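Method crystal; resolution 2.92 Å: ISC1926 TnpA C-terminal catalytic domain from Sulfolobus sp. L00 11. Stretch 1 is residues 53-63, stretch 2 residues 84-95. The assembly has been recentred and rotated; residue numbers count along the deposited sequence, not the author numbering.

Stretch 1 53-63: GLLKLFKLVEG
Stretch 2 (84-95) YIEELFSTMGVK

Two helices running in roughly the same direction pack through an apolar seam centred on two phenylalanines and Val61, with no hydrogen bond between them among the modelled atoms. Residues 53-62 and 84-91 are helical, and both helices begin earlier in the chain; their axes approach to 9.8 Å, with 30° between their N-to-C directions. The backbones draw closer toward the C-terminal ends: Val61 CA lies 6.5 Å from Phe89 CA, and Glu62 CA 6.1 Å from Met92 CA. Together the stretches bury 466 Å². Regular i to i+4 bonds hold each helix, for example Leu57 N to Gly53 O (2.9 Å) and Phe89 N to Ile85 O (2.9 Å).

On the first helix, Leu54, Leu57, Phe58, Val61 and Glu62 recur at three- and four-residue spacing and so form one stripe; Ile85, Leu88 and Phe89 do the same on the second helix, and Met92, just past its end, continues the spacing. Phe58 (chi1 m, chi2 11°) leaves its backbone sideways, but its ring reaches across. Leu88, in the t,p rotamer, lies over one face of that ring: its CD2 is 3.9 Å from the Phe58 ring centroid and 4° off the normal, an almost axial CH-pi contact. Ile85 (m,t) points toward the first helix and brings CG2 to 3.7 Å from Phe58 CE1.

Phe89 (chi1 m, chi2 10°) likewise starts sideways and ends nearer. Val61 CG2 sits over one face of its ring, 4.0 Å from the centroid and 7° off the normal, while Val61 CG1 is 3.7 Å from Phe89 CD1. At the ring edge are Leu57 CD2, 3.7 Å from Phe89 CZ, and Phe58 CD1, 3.6 Å from Phe89 CE1. The two aromatic planes are at 87°, centroids 5.8 Å apart, in an oblique arrangement. Leu57 and Leu54 share the t,p rotamer; Leu54 makes a looser contact, CD1 to Ile85 CD1 at 4.4 Å.

Val61 (chi1 t) points toward the second stretch and is covered most, by 96 Å². Its short, branched side chain suits this close approach: Val61 CG1 also lies 3.8 Å from Met92 CB and 3.6 Å from Val94 CG2. Val94 (chi1 t) follows the helix in an extended conformation, phi/psi -108/130, and points back toward the contact.

The turn before it is a Schellman motif. Gly93 has phi/psi 68/31, a positive phi that favours glycine, while Val94 N bonds Phe89 O (3.1 Å) and Gly93 N bonds Ser90 O (2.9 Å). Met92 (m,m; CE not modelled) points toward the first helix, its SD 4.0 Å from Glu62 CA. Glu62 (m,t, chi3 35°) is partly exposed; its CA-to-CB bond points sideways, its end comes nearer, and Glu62 OE2 lies 3.7 Å from Leu88 CD1. Polar residues such as Lys56, Glu86 and Glu87 lie out of reach, and Thr91 (chi1 p) turns its OG1 to Leu88 O at 2.8 Å.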

# COMPACT_ATOMS: atom_id res chain seq x y z
N GLY A 53 -2.08 -16.58 1.61
CA GLY A 53 -1.85 -16.85 0.20
C GLY A 53 -0.86 -15.90 -0.42
O GLY A 53 0.10 -16.33 -1.06
N LEU A 54 -1.07 -14.59 -0.20
CA LEU A 54 -0.15 -13.55 -0.67
C LEU A 54 1.31 -13.90 -0.21
O LEU A 54 2.23 -13.92 -1.04
CB LEU A 54 -0.57 -12.16 -0.13
CG LEU A 54 0.21 -10.95 -0.67
CD1 LEU A 54 -0.19 -10.61 -2.11
CD2 LEU A 54 0.02 -9.74 0.22
N LEU A 55 1.47 -14.27 1.07
CA LEU A 55 2.79 -14.54 1.60
C LEU A 55 3.39 -15.84 1.04
O LEU A 55 4.62 -15.94 0.94
CB LEU A 55 2.82 -14.45 3.14
CG LEU A 55 2.41 -13.08 3.73
CD1 LEU A 55 2.29 -13.11 5.23
CD2 LEU A 55 3.33 -11.99 3.31
N LYS A 56 2.54 -16.80 0.59
CA LYS A 56 2.98 -18.05 -0.05
C LYS A 56 3.44 -17.72 -1.47
O LYS A 56 4.43 -18.28 -1.94
CB LYS A 56 1.88 -19.13 -0.06
CG LYS A 56 1.72 -19.78 1.31
CD LYS A 56 0.73 -20.93 1.34
CE LYS A 56 0.47 -21.40 2.76
NZ LYS A 56 1.59 -22.23 3.30
N LEU A 57 2.74 -16.74 -2.12
CA LEU A 57 3.05 -16.21 -3.45
C LEU A 57 4.39 -15.50 -3.43
O LEU A 57 5.21 -15.70 -4.33
CB LEU A 57 1.93 -15.25 -3.93
CG LEU A 57 2.21 -14.37 -5.15
CD1 LEU A 57 2.23 -15.19 -6.43
CD2 LEU A 57 1.16 -13.29 -5.26
N PHE A 58 4.62 -14.68 -2.38
CA PHE A 58 5.87 -13.95 -2.19
C PHE A 58 7.03 -14.94 -2.13
O PHE A 58 8.00 -14.77 -2.87
CB PHE A 58 5.82 -13.09 -0.93
CG PHE A 58 5.08 -11.77 -1.03
CD1 PHE A 58 4.30 -11.48 -2.15
CD2 PHE A 58 5.14 -10.84 -0.00
CE1 PHE A 58 3.61 -10.26 -2.23
CE2 PHE A 58 4.44 -9.63 -0.08
CZ PHE A 58 3.69 -9.34 -1.20
N LYS A 59 6.90 -16.01 -1.32
CA LYS A 59 7.93 -17.05 -1.17
C LYS A 59 8.17 -17.83 -2.46
O LYS A 59 9.32 -18.16 -2.75
CB LYS A 59 7.62 -17.99 0.01
N LEU A 60 7.09 -18.09 -3.25
CA LEU A 60 7.16 -18.79 -4.53
C LEU A 60 8.00 -18.00 -5.53
O LEU A 60 8.92 -18.55 -6.14
CB LEU A 60 5.75 -19.02 -5.09
CG LEU A 60 5.47 -20.37 -5.79
CD1 LEU A 60 4.00 -20.61 -5.93
CD2 LEU A 60 6.09 -20.44 -7.18
N VAL A 61 7.67 -16.70 -5.71
CA VAL A 61 8.35 -15.75 -6.60
C VAL A 61 9.81 -15.59 -6.18
O VAL A 61 10.68 -15.66 -7.05
CB VAL A 61 7.60 -14.40 -6.63
CG1 VAL A 61 8.43 -13.32 -7.31
CG2 VAL A 61 6.26 -14.54 -7.33
N GLU A 62 10.08 -15.42 -4.87
CA GLU A 62 11.43 -15.30 -4.29
C GLU A 62 12.32 -16.57 -4.52
O GLU A 62 13.54 -16.47 -4.64
CB GLU A 62 11.36 -14.97 -2.79
CG GLU A 62 11.01 -13.52 -2.54
CD GLU A 62 10.46 -13.19 -1.17
OE1 GLU A 62 10.88 -13.81 -0.16
OE2 GLU A 62 9.63 -12.25 -1.09
N GLY A 63 11.66 -17.73 -4.61
CA GLY A 63 12.31 -19.01 -4.88
C GLY A 63 12.64 -19.22 -6.34
O GLY A 63 13.17 -20.28 -6.71
N TYR A 84 4.85 -1.55 -5.20
CA TYR A 84 5.89 -2.16 -4.34
C TYR A 84 5.97 -3.66 -4.63
O TYR A 84 7.07 -4.19 -4.78
CB TYR A 84 5.61 -1.92 -2.84
CG TYR A 84 5.35 -0.48 -2.44
CD1 TYR A 84 6.13 0.56 -2.95
CD2 TYR A 84 4.40 -0.16 -1.48
CE1 TYR A 84 5.92 1.89 -2.56
CE2 TYR A 84 4.17 1.16 -1.09
CZ TYR A 84 4.93 2.18 -1.63
OH TYR A 84 4.70 3.50 -1.28
N ILE A 85 4.79 -4.32 -4.76
CA ILE A 85 4.72 -5.76 -5.06
C ILE A 85 5.31 -5.99 -6.44
O ILE A 85 6.14 -6.89 -6.60
CB ILE A 85 3.32 -6.39 -4.89
CG1 ILE A 85 2.73 -6.11 -3.52
CG2 ILE A 85 3.40 -7.89 -5.12
CD1 ILE A 85 1.39 -6.72 -3.25
N GLU A 86 4.95 -5.12 -7.41
CA GLU A 86 5.44 -5.12 -8.79
C GLU A 86 6.96 -5.05 -8.79
O GLU A 86 7.60 -5.80 -9.52
CB GLU A 86 4.88 -3.92 -9.57
CG GLU A 86 4.40 -4.26 -10.96
CD GLU A 86 4.17 -3.03 -11.84
OE1 GLU A 86 3.11 -2.38 -11.71
OE2 GLU A 86 5.08 -2.72 -12.64
N GLU A 87 7.53 -4.20 -7.92
CA GLU A 87 8.97 -4.03 -7.80
C GLU A 87 9.65 -5.27 -7.16
O GLU A 87 10.73 -5.66 -7.61
CB GLU A 87 9.32 -2.75 -7.03
CG GLU A 87 10.79 -2.38 -7.08
CD GLU A 87 11.34 -1.80 -8.37
OE1 GLU A 87 12.47 -2.20 -8.75
OE2 GLU A 87 10.67 -0.95 -8.99
N LEU A 88 9.01 -5.87 -6.14
CA LEU A 88 9.54 -7.05 -5.45
C LEU A 88 9.64 -8.21 -6.43
O LEU A 88 10.68 -8.86 -6.50
CB LEU A 88 8.66 -7.41 -4.23
CG LEU A 88 8.77 -8.82 -3.63
CD1 LEU A 88 10.08 -9.02 -2.91
CD2 LEU A 88 7.59 -9.12 -2.72
N PHE A 89 8.57 -8.42 -7.23
CA PHE A 89 8.46 -9.47 -8.24
C PHE A 89 9.44 -9.27 -9.38
O PHE A 89 10.20 -10.18 -9.67
CB PHE A 89 7.03 -9.57 -8.75
CG PHE A 89 6.04 -10.17 -7.77
CD1 PHE A 89 6.39 -10.38 -6.43
CD2 PHE A 89 4.76 -10.50 -8.17
CE1 PHE A 89 5.48 -10.91 -5.52
CE2 PHE A 89 3.84 -11.03 -7.25
CZ PHE A 89 4.21 -11.24 -5.94
N SER A 90 9.48 -8.07 -9.96
CA SER A 90 10.40 -7.74 -11.05
C SER A 90 11.86 -8.01 -10.73
O SER A 90 12.58 -8.41 -11.63
CB SER A 90 10.22 -6.29 -11.47
OG SER A 90 10.57 -5.47 -10.37
N THR A 91 12.30 -7.81 -9.47
CA THR A 91 13.70 -8.08 -9.08
C THR A 91 13.99 -9.57 -9.13
O THR A 91 15.15 -9.96 -9.33
CB THR A 91 14.10 -7.44 -7.75
OG1 THR A 91 13.39 -8.04 -6.67
CG2 THR A 91 13.97 -5.94 -7.75
N MET A 92 12.92 -10.41 -9.02
CA MET A 92 13.00 -11.87 -9.14
C MET A 92 12.73 -12.29 -10.61
O MET A 92 12.68 -13.48 -10.91
CB MET A 92 12.00 -12.57 -8.20
CG MET A 92 12.09 -12.12 -6.75
SD MET A 92 13.68 -12.42 -5.93
N GLY A 93 12.58 -11.30 -11.51
CA GLY A 93 12.31 -11.51 -12.93
C GLY A 93 10.95 -12.10 -13.21
O GLY A 93 10.77 -12.84 -14.18
N VAL A 94 9.97 -11.78 -12.36
CA VAL A 94 8.60 -12.25 -12.45
C VAL A 94 7.73 -11.08 -12.88
O VAL A 94 7.85 -9.99 -12.31
CB VAL A 94 8.14 -12.89 -11.10
CG1 VAL A 94 6.64 -13.14 -11.07
CG2 VAL A 94 8.90 -14.18 -10.82
N LYS A 95 6.90 -11.30 -13.91
CA LYS A 95 5.99 -10.30 -14.45
C LYS A 95 4.60 -10.54 -13.88
O LYS A 95 4.25 -11.69 -13.65
CB LYS A 95 5.94 -10.39 -16.00
CG LYS A 95 4.65 -9.87 -16.66
CD LYS A 95 4.65 -10.01 -18.16
CE LYS A 95 3.61 -9.13 -18.82
NZ LYS A 95 3.59 -9.32 -20.29